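Local atomic coordinates of secreted protein (Streptomyces lividans TK24, PDB entry 5LXZ), a protein that is probably a copper-radical oxidase of the AA5 family, related to galactose oxidase, carrying a mononuclear copper site of the kind that oxidises alcohols to aldehydes. Residues A[81-91]-A[542-553]; A[578-586]-A[596-604]. The protein carries 1 engineered substitution. All coordinates share one frame; numbering follows the deposited sequence.

Contact 1: A[81-91]-A[542-553]; sequences TGHTQLANGNL and RPSASTHVTDVD. With CU (copper (II) ion), chain B; EDO (1,2-ethanediol), chain P.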
loop_
_atom_site.group_PDB
_atom_site.type_symbol
_atom_site.label_atom_id
_atom_site.label_comp_id
_atom_site.label_asym_id
_atom_site.label_seq_id
_atom_site.Cartn_x
_atom_site.Cartn_y
_atom_site.Cartn_z
ATOM N N THR A 81 -0.168 -3.025 -8.804
ATOM C CA THR A 81 0.806 -1.991 -9.124
ATOM C C THR A 81 1.188 -1.159 -7.936
ATOM O O THR A 81 0.531 -1.186 -6.907
ATOM C CB THR A 81 0.181 -0.987 -10.118
ATOM O OG1 THR A 81 -1.125 -0.595 -9.643
ATOM C CG2 THR A 81 0.103 -1.562 -11.440
ATOM N N GLY A 82 2.279 -0.391 -8.079
ATOM C CA GLY A 82 2.622 0.682 -7.179
ATOM C C GLY A 82 2.386 1.993 -7.899
ATOM O O GLY A 82 2.291 2.023 -9.125
ATOM N N HIS A 83 2.293 3.096 -7.166
ATOM C CA HIS A 83 1.865 4.337 -7.788
ATOM C C HIS A 83 2.116 5.518 -6.897
ATOM O O HIS A 83 1.935 5.421 -5.668
ATOM C CB HIS A 83 0.420 4.311 -8.213
ATOM C CG HIS A 83 -0.474 3.646 -7.245
ATOM N ND1 HIS A 83 -0.536 3.992 -5.917
ATOM C CD2 HIS A 83 -1.304 2.599 -7.400
ATOM C CE1 HIS A 83 -1.421 3.227 -5.309
ATOM N NE2 HIS A 83 -1.881 2.361 -6.180
ATOM N N THR A 84 2.513 6.638 -7.495
ATOM C CA THR A 84 2.657 7.873 -6.769
ATOM C C THR A 84 2.483 9.042 -7.750
ATOM O O THR A 84 2.666 8.899 -8.965
ATOM C CB THR A 84 3.965 7.898 -5.969
ATOM O OG1 THR A 84 3.864 8.860 -4.893
ATOM C CG2 THR A 84 5.134 8.186 -6.858
ATOM N N GLN A 85 2.088 10.189 -7.223
ATOM C CA GLN A 85 1.959 11.405 -8.015
ATOM C C GLN A 85 3.294 11.977 -8.408
ATOM O O GLN A 85 4.171 12.158 -7.578
ATOM C CB GLN A 85 1.191 12.457 -7.204
ATOM C CG GLN A 85 0.800 13.648 -8.086
ATOM C CD GLN A 85 0.461 14.952 -7.383
ATOM O OE1 GLN A 85 0.507 16.029 -8.019
ATOM N NE2 GLN A 85 0.046 14.898 -6.142
ATOM N N LEU A 86 3.436 12.289 -9.677
ATOM C CA LEU A 86 4.584 13.006 -10.203
ATOM C C LEU A 86 4.390 14.511 -10.036
ATOM O O LEU A 86 3.316 14.999 -9.733
ATOM C CB LEU A 86 4.742 12.672 -11.678
ATOM C CG LEU A 86 5.003 11.208 -11.972
ATOM C CD1 LEU A 86 5.116 11.047 -13.464
ATOM C CD2 LEU A 86 6.215 10.646 -11.261
ATOM N N ALA A 87 5.476 15.242 -10.225
ATOM C CA ALA A 87 5.411 16.714 -10.089
ATOM C C ALA A 87 4.408 17.389 -10.991
ATOM O O ALA A 87 3.816 18.427 -10.635
ATOM C CB ALA A 87 6.790 17.327 -10.303
ATOM N N ASN A 88 4.145 16.812 -12.169
ATOM C CA ASN A 88 3.108 17.380 -13.011
ATOM C C ASN A 88 1.679 16.944 -12.756
ATOM O O ASN A 88 0.765 17.306 -13.501
ATOM C CB ASN A 88 3.469 17.153 -14.463
ATOM C CG ASN A 88 3.346 15.708 -14.884
ATOM O OD1 ASN A 88 3.033 14.804 -14.091
ATOM N ND2 ASN A 88 3.638 15.472 -16.159
ATOM N N GLY A 89 1.427 16.206 -11.673
ATOM C CA GLY A 89 0.080 15.755 -11.351
ATOM C C GLY A 89 -0.302 14.448 -11.982
ATOM O O GLY A 89 -1.317 13.868 -11.634
ATOM N N ASN A 90 0.509 13.920 -12.905
ATOM C CA ASN A 90 0.222 12.595 -13.435
ATOM C C ASN A 90 0.521 11.563 -12.361
ATOM O O ASN A 90 1.319 11.791 -11.470
ATOM C CB ASN A 90 1.063 12.272 -14.648
ATOM C CG ASN A 90 0.671 13.067 -15.884
ATOM O OD1 ASN A 90 -0.266 13.846 -15.894
ATOM N ND2 ASN A 90 1.413 12.831 -16.948
ATOM N N LEU A 91 -0.159 10.435 -12.410
ATOM C CA LEU A 91 0.078 9.351 -11.479
ATOM C C LEU A 91 0.970 8.345 -12.191
ATOM O O LEU A 91 0.554 7.781 -13.202
ATOM C CB LEU A 91 -1.233 8.676 -11.073
ATOM C CG LEU A 91 -1.121 7.665 -9.937
ATOM C CD1 LEU A 91 -0.925 8.342 -8.572
ATOM C CD2 LEU A 91 -2.368 6.780 -9.870
ATOM N N ARG A 542 -1.358 16.563 0.429
ATOM C CA ARG A 542 -1.087 15.867 -0.803
ATOM C C ARG A 542 -2.180 14.808 -0.988
ATOM O O ARG A 542 -2.494 14.105 -0.063
ATOM C CB ARG A 542 0.299 15.249 -0.769
ATOM C CG ARG A 542 0.807 14.841 -2.141
ATOM C CD ARG A 542 2.280 14.448 -2.104
ATOM N NE ARG A 542 2.822 14.108 -3.435
ATOM C CZ ARG A 542 3.320 14.974 -4.330
ATOM N NH1 ARG A 542 3.409 16.297 -4.105
ATOM N NH2 ARG A 542 3.832 14.506 -5.432
ATOM N N PRO A 543 -2.773 14.678 -2.183
ATOM C CA PRO A 543 -3.822 13.701 -2.412
ATOM C C PRO A 543 -3.322 12.296 -2.208
ATOM O O PRO A 543 -2.162 12.006 -2.495
ATOM C CB PRO A 543 -4.222 13.904 -3.872
ATOM C CG PRO A 543 -3.278 14.833 -4.410
ATOM C CD PRO A 543 -2.581 15.556 -3.337
ATOM N N SER A 544 -4.192 11.433 -1.729
ATOM C CA SER A 544 -3.832 10.055 -1.467
ATOM C C SER A 544 -3.754 9.268 -2.748
ATOM O O SER A 544 -4.532 9.491 -3.684
ATOM C CB SER A 544 -4.886 9.397 -0.584
ATOM O OG SER A 544 -4.651 9.718 0.767
ATOM N N ALA A 545 -2.904 8.258 -2.720
ATOM C CA ALA A 545 -2.947 7.129 -3.633
ATOM C C ALA A 545 -2.842 5.908 -2.725
ATOM O O ALA A 545 -1.794 5.665 -2.122
ATOM C CB ALA A 545 -1.804 7.187 -4.638
ATOM N N SER A 546 -3.922 5.177 -2.583
ATOM C CA SER A 546 -4.051 4.189 -1.560
ATOM C C SER A 546 -4.250 2.809 -2.162
ATOM O O SER A 546 -5.140 2.614 -2.992
ATOM C CB SER A 546 -5.254 4.564 -0.698
ATOM O OG SER A 546 -5.453 3.641 0.386
ATOM N N THR A 547 -3.505 1.837 -1.660
ATOM C CA THR A 547 -3.719 0.428 -1.971
ATOM C C THR A 547 -3.014 -0.422 -0.935
ATOM O O THR A 547 -2.018 -0.014 -0.384
ATOM C CB THR A 547 -3.173 0.017 -3.367
ATOM O OG1 THR A 547 -3.706 -1.252 -3.749
ATOM C CG2 THR A 547 -1.616 -0.070 -3.442
ATOM N N HIS A 548 -3.587 -1.581 -0.639
ATOM C CA HIS A 548 -2.986 -2.542 0.252
ATOM C C HIS A 548 -2.452 -1.906 1.512
ATOM O O HIS A 548 -1.351 -2.200 1.945
ATOM C CB HIS A 548 -1.874 -3.347 -0.462
ATOM C CG HIS A 548 -2.345 -4.224 -1.574
ATOM N ND1 HIS A 548 -2.781 -3.750 -2.779
ATOM C CD2 HIS A 548 -2.357 -5.579 -1.689
ATOM C CE1 HIS A 548 -3.013 -4.743 -3.598
ATOM N NE2 HIS A 548 -2.792 -5.866 -2.939
ATOM N N VAL A 549 -3.275 -1.086 2.173
ATOM C CA VAL A 549 -2.952 -0.533 3.462
ATOM C C VAL A 549 -1.737 0.401 3.419
ATOM O O VAL A 549 -1.071 0.607 4.439
ATOM C CB VAL A 549 -2.755 -1.616 4.573
ATOM C CG1 VAL A 549 -3.192 -1.053 5.912
ATOM C CG2 VAL A 549 -3.541 -2.891 4.298
ATOM N N THR A 550 -1.473 0.962 2.238
ATOM C CA THR A 550 -0.237 1.680 1.966
ATOM C C THR A 550 -0.588 2.961 1.223
ATOM O O THR A 550 -1.239 2.900 0.175
ATOM C CB THR A 550 0.705 0.807 1.102
ATOM O OG1 THR A 550 0.871 -0.459 1.748
ATOM C CG2 THR A 550 2.107 1.441 0.939
ATOM N N ASP A 551 -0.082 4.080 1.702
ATOM C CA ASP A 551 -0.262 5.371 1.047
ATOM C C ASP A 551 0.929 6.229 1.376
ATOM O O ASP A 551 1.012 6.821 2.429
ATOM C CB ASP A 551 -1.562 5.973 1.548
ATOM C CG ASP A 551 -1.908 7.294 0.944
ATOM O OD1 ASP A 551 -1.121 7.906 0.185
ATOM O OD2 ASP A 551 -3.068 7.707 1.268
ATOM N N VAL A 552 1.888 6.278 0.462
ATOM C CA VAL A 552 3.074 7.070 0.715
ATOM C C VAL A 552 2.909 8.472 0.219
ATOM O O VAL A 552 3.830 9.272 0.369
ATOM C CB VAL A 552 4.345 6.391 0.145
ATOM C CG1 VAL A 552 4.513 5.012 0.782
ATOM C CG2 VAL A 552 4.345 6.349 -1.358
ATOM N N ASP A 553 1.773 8.771 -0.392
ATOM C CA ASP A 553 1.520 10.100 -0.954
ATOM C C ASP A 553 0.979 11.050 0.088
ATOM O O ASP A 553 1.415 12.204 0.160
ATOM C CB ASP A 553 0.522 10.020 -2.115
ATOM C CG ASP A 553 1.165 9.550 -3.409
ATOM O OD1 ASP A 553 1.722 8.427 -3.453
ATOM O OD2 ASP A 553 1.086 10.303 -4.408
HETATM CU CU CU B . -3.466 -7.775 -3.383
HETATM C C1 EDO P . 2.148 1.536 -3.280
HETATM O O1 EDO P . 1.289 1.992 -4.339
HETATM C C2 EDO P . 3.134 2.602 -2.955
HETATM O O2 EDO P . 3.570 3.049 -4.244
HETATM O O HOH W 1 3.846 11.889 -4.499
HETATM O O HOH W 2 -0.543 12.422 -4.526
HETATM O O HOH W 3 -3.546 -9.748 -4.318
#

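Contact 2: A[578-586]-A[596-604]; sequences LVQSGWYMM and SKAEWVRVP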
loop_
_atom_site.group_PDB
_atom_site.type_symbol
_atom_site.label_atom_id
_atom_site.label_comp_id
_atom_site.label_asym_id
_atom_site.label_seq_id
_atom_site.Cartn_x
_atom_site.Cartn_y
_atom_site.Cartn_z
ATOM N N LEU A 578 10.207 18.105 2.121
ATOM C CA LEU A 578 8.998 18.279 2.857
ATOM C C LEU A 578 7.824 18.505 1.907
ATOM O O LEU A 578 6.815 17.796 1.948
ATOM C CB LEU A 578 9.152 19.486 3.809
ATOM C CG LEU A 578 7.895 19.906 4.584
ATOM C CD1 LEU A 578 7.380 18.778 5.489
ATOM C CD2 LEU A 578 8.144 21.213 5.319
ATOM N N VAL A 579 7.905 19.568 1.118
ATOM C CA VAL A 579 6.880 19.947 0.173
ATOM C C VAL A 579 7.320 19.405 -1.177
ATOM O O VAL A 579 7.956 20.092 -1.957
ATOM C CB VAL A 579 6.658 21.460 0.106
ATOM C CG1 VAL A 579 5.429 21.737 -0.701
ATOM C CG2 VAL A 579 6.531 22.057 1.506
ATOM N N GLN A 580 7.049 18.128 -1.419
ATOM C CA GLN A 580 7.386 17.493 -2.710
ATOM C C GLN A 580 6.661 18.289 -3.817
ATOM O O GLN A 580 5.515 18.716 -3.625
ATOM C CB GLN A 580 6.939 16.019 -2.673
ATOM C CG GLN A 580 7.695 15.224 -1.605
ATOM C CD GLN A 580 7.048 13.880 -1.254
ATOM O OE1 GLN A 580 5.835 13.778 -1.079
ATOM N NE2 GLN A 580 7.863 12.835 -1.184
ATOM N N SER A 581 7.306 18.420 -4.969
ATOM C CA SER A 581 6.635 19.071 -6.079
ATOM C C SER A 581 5.417 18.252 -6.519
ATOM O O SER A 581 5.393 17.017 -6.460
ATOM C CB SER A 581 7.589 19.174 -7.216
ATOM O OG SER A 581 8.697 19.955 -6.847
ATOM N N GLY A 582 4.384 18.955 -6.930
ATOM C CA GLY A 582 3.135 18.343 -7.281
ATOM C C GLY A 582 1.964 19.151 -6.817
ATOM O O GLY A 582 2.109 20.299 -6.399
ATOM N N TRP A 583 0.801 18.556 -6.941
ATOM C CA TRP A 583 -0.446 19.217 -6.636
ATOM C C TRP A 583 -0.916 18.829 -5.245
ATOM O O TRP A 583 -0.800 17.678 -4.836
ATOM C CB TRP A 583 -1.491 18.827 -7.652
ATOM C CG TRP A 583 -1.321 19.455 -8.974
ATOM C CD1 TRP A 583 -0.464 19.053 -9.977
ATOM C CD2 TRP A 583 -1.981 20.618 -9.452
ATOM N NE1 TRP A 583 -0.625 19.862 -11.070
ATOM C CE2 TRP A 583 -1.537 20.833 -10.775
ATOM C CE3 TRP A 583 -2.938 21.459 -8.909
ATOM C CZ2 TRP A 583 -2.023 21.870 -11.558
ATOM C CZ3 TRP A 583 -3.399 22.499 -9.664
ATOM C CH2 TRP A 583 -2.951 22.691 -10.981
ATOM N N TYR A 584 -1.535 19.785 -4.564
ATOM C CA TYR A 584 -2.002 19.677 -3.225
ATOM C C TYR A 584 -3.383 20.285 -3.100
ATOM O O TYR A 584 -3.711 21.259 -3.784
ATOM C CB TYR A 584 -1.119 20.453 -2.276
ATOM C CG TYR A 584 0.270 19.890 -2.062
ATOM C CD1 TYR A 584 1.277 20.129 -2.990
ATOM C CD2 TYR A 584 0.571 19.117 -0.951
ATOM C CE1 TYR A 584 2.534 19.603 -2.814
ATOM C CE2 TYR A 584 1.837 18.603 -0.761
ATOM C CZ TYR A 584 2.813 18.818 -1.692
ATOM O OH TYR A 584 4.081 18.311 -1.478
ATOM N N MET A 585 -4.166 19.737 -2.171
ATOM C CA MET A 585 -5.359 20.400 -1.649
ATOM C C MET A 585 -4.987 21.393 -0.589
ATOM O O MET A 585 -4.304 21.039 0.372
ATOM C CB MET A 585 -6.305 19.399 -1.056
ATOM C CG MET A 585 -7.007 18.512 -2.066
ATOM S SD MET A 585 -8.057 17.269 -1.299
ATOM C CE MET A 585 -6.872 16.116 -0.606
ATOM N N MET A 586 -5.443 22.651 -0.693
ATOM C CA MET A 586 -5.254 23.589 0.380
ATOM C C MET A 586 -6.569 23.790 1.106
ATOM O O MET A 586 -7.555 24.234 0.506
ATOM C CB MET A 586 -4.703 24.929 -0.095
ATOM C CG MET A 586 -4.198 25.755 1.085
ATOM S SD MET A 586 -3.735 27.413 0.598
ATOM C CE MET A 586 -5.327 28.206 0.437
ATOM N N SER A 596 -12.708 24.678 5.272
ATOM C CA SER A 596 -13.206 25.003 3.953
ATOM C C SER A 596 -13.203 23.793 3.054
ATOM O O SER A 596 -12.646 22.731 3.403
ATOM C CB SER A 596 -12.322 26.063 3.322
ATOM O OG SER A 596 -11.017 25.570 3.077
ATOM N N LYS A 597 -13.860 23.904 1.918
ATOM C CA LYS A 597 -13.542 23.041 0.801
ATOM C C LYS A 597 -12.172 23.416 0.312
ATOM O O LYS A 597 -11.771 24.577 0.408
ATOM C CB LYS A 597 -14.563 23.175 -0.303
ATOM C CG LYS A 597 -15.970 22.771 0.149
ATOM C CD LYS A 597 -16.945 22.826 -0.998
ATOM C CE LYS A 597 -18.329 22.518 -0.482
ATOM N NZ LYS A 597 -19.310 22.577 -1.597
ATOM N N ALA A 598 -11.452 22.455 -0.284
ATOM C CA ALA A 598 -10.114 22.737 -0.721
ATOM C C ALA A 598 -10.013 23.492 -2.016
ATOM O O ALA A 598 -10.826 23.283 -2.913
ATOM C CB ALA A 598 -9.326 21.418 -0.834
ATOM N N GLU A 599 -8.965 24.304 -2.131
ATOM C CA GLU A 599 -8.503 24.824 -3.398
ATOM C C GLU A 599 -7.265 24.073 -3.789
ATOM O O GLU A 599 -6.439 23.763 -2.925
ATOM C CB GLU A 599 -8.160 26.310 -3.277
ATOM C CG GLU A 599 -9.351 27.175 -2.929
ATOM C CD GLU A 599 -10.360 27.213 -4.049
ATOM O OE1 GLU A 599 -10.040 27.839 -5.077
ATOM O OE2 GLU A 599 -11.442 26.591 -3.936
ATOM N N TRP A 600 -7.090 23.846 -5.073
ATOM C CA TRP A 600 -5.887 23.173 -5.579
ATOM C C TRP A 600 -4.700 24.101 -5.758
ATOM O O TRP A 600 -4.826 25.204 -6.327
ATOM C CB TRP A 600 -6.194 22.428 -6.864
ATOM C CG TRP A 600 -7.002 21.184 -6.662
ATOM C CD1 TRP A 600 -8.353 21.068 -6.716
ATOM C CD2 TRP A 600 -6.522 19.920 -6.231
ATOM N NE1 TRP A 600 -8.746 19.806 -6.431
ATOM C CE2 TRP A 600 -7.642 19.072 -6.101
ATOM C CE3 TRP A 600 -5.253 19.395 -5.993
ATOM C CZ2 TRP A 600 -7.532 17.740 -5.775
ATOM C CZ3 TRP A 600 -5.149 18.059 -5.631
ATOM C CH2 TRP A 600 -6.282 17.256 -5.506
ATOM N N VAL A 601 -3.530 23.654 -5.317
ATOM C CA VAL A 601 -2.290 24.415 -5.378
ATOM C C VAL A 601 -1.226 23.518 -5.984
ATOM O O VAL A 601 -1.033 22.367 -5.530
ATOM C CB VAL A 601 -1.847 24.890 -3.998
ATOM C CG1 VAL A 601 -0.450 25.518 -4.023
ATOM C CG2 VAL A 601 -2.852 25.891 -3.496
ATOM N N ARG A 602 -0.569 24.000 -7.027
ATOM C CA ARG A 602 0.565 23.312 -7.598
ATOM C C ARG A 602 1.829 23.896 -7.053
ATOM O O ARG A 602 2.063 25.095 -7.130
ATOM C CB ARG A 602 0.560 23.415 -9.115
ATOM C CG ARG A 602 1.631 22.551 -9.756
ATOM C CD ARG A 602 1.635 22.656 -11.255
ATOM N NE ARG A 602 2.130 23.912 -11.768
ATOM C CZ ARG A 602 3.412 24.192 -12.036
ATOM N NH1 ARG A 602 4.373 23.333 -11.765
ATOM N NH2 ARG A 602 3.729 25.378 -12.553
ATOM N N VAL A 603 2.697 23.037 -6.556
ATOM C CA VAL A 603 4.045 23.418 -6.121
ATOM C C VAL A 603 5.026 22.922 -7.161
ATOM O O VAL A 603 5.160 21.724 -7.392
ATOM C CB VAL A 603 4.349 22.832 -4.737
ATOM C CG1 VAL A 603 5.752 23.154 -4.308
ATOM C CG2 VAL A 603 3.340 23.286 -3.703
ATOM N N PRO A 604 5.762 23.818 -7.805
ATOM C CA PRO A 604 6.744 23.388 -8.821
ATOM C C PRO A 604 7.874 22.540 -8.286
ATOM O O PRO A 604 8.146 22.551 -7.082
ATOM C CB PRO A 604 7.338 24.706 -9.322
ATOM C CG PRO A 604 6.350 25.724 -8.996
ATOM C CD PRO A 604 5.618 25.287 -7.757
ATOM O OXT PRO A 604 8.516 21.769 -9.065
#

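Contact 1: A[81-91]-A[542-553]
Gln-85 reaches from the end of strand 81-85 into 542-553 and touches it from CB to NE2. Its CB packs 3.5 Å from Asp-553 OD2. CG turns anti to the backbone N (chi1 -169°) and, like CD, passes Arg-542 NH2, at 4.1 and 3.9 Å; the extended chain lays the amide across the guanidinium, the two planes stacked and 15° apart. NE2 sits over the centre of that group, 3.7 Å from Arg-542 CZ, touches Pro-543 CG and donates to a water lying close to Asp-553 OD2 and Pro-543 O; OE1 accepts from the backbone N of Trp-583. Asp-553 takes two bonds from the strand: Gln-85 N meets the syn lone pair of OD2 at 3.0 Å and 169°, while Thr-84 OG1 donates to OD1 at 2.6 Å from above the carboxylate plane. Arg-542 NH2 bonds Gln-85 O weakly and Ser-581 O as well. The His-83 ring, hydrogen-bonded through NE2 to His-30, packs on Ala-545 CB and Thr-547 CG2. Thr-547 OG1, bonded also to Ile-29 O, accepts from ND1 of His-548, whose NE2 binds copper at 2.1 Å. Two strand donors thus grip the buried carboxylate, probably with help from water, and Thr-547 probably helps fix the His-548 ring.

Contact 2: A[578-586]-A[596-604]
Strands 582-586 and 599-603 pair antiparallel through six backbone hydrogen bonds, two for each of the pairs Gly-582/Val-603, Tyr-584/Val-601 and Met-586/Glu-599. The straightest runs from Val-603 N to Gly-582 O (2.8 Å, 173°). Where the chain ends, Ser-581 OG donates to Pro-604 O of the terminal carboxylate at 2.7 Å, coming from above the carbonyl plane; the same hydroxyl is bonded by Arg-521 NH1. Tyr-584 OH closes back on its own segment, donating 2.6 Å to a lone pair of Gln-580 O in the carbonyl plane. The non-hydrogen-bonded pairs have outward partners instead: the backbone of Met-585 bonds Ile-541 on one side of the hairpin, and those of Trp-600 and Arg-602 bond Gln-517 on the other.

On the face carrying Trp-583, Arg-602 lays CB over the centre of the indole six-membered ring in a CH-pi contact, 3.7 Å from the centroid, while Trp-600 CB meets that ring at its edge. With CG anti to the carbonyl carbon (chi1 -71°), Met-585 runs alongside Trp-600, pointing the same way, which puts CG over the six-membered ring and the sulfur in an oblique Met-aromatic contact. On the face carrying Tyr-584, Val-603 CG2 abuts Tyr-584 CD1 at 3.8 Å, and Val-601 CG2 meets Met-586 CB. Such pairing is that of a beta hairpin, here the C-terminal one of the immunoglobulin-like early set domain of galactose oxidase relatives.

In the fold
Contact 1 lies nearer the middle of the chain, about 9 Å from its centre, and every residue that touches there is buried; contact 2 sits about 22 Å out, mostly buried but with Lys-597 and Pro-604 exposed. The first joins strands of different sheets, 451 residues apart, through side chains and waters, whereas the second zips neighbouring strands of one sheet by backbone bonds and aromatic packing. Both involve the early set domain, and their centres are about 14 Å apart. They meet at Gln-85 and Arg-542, and Pro-543 CD also packs 3.1 Å from Trp-583 O, so the hairpin abuts the segment leading to copper ligand His-548.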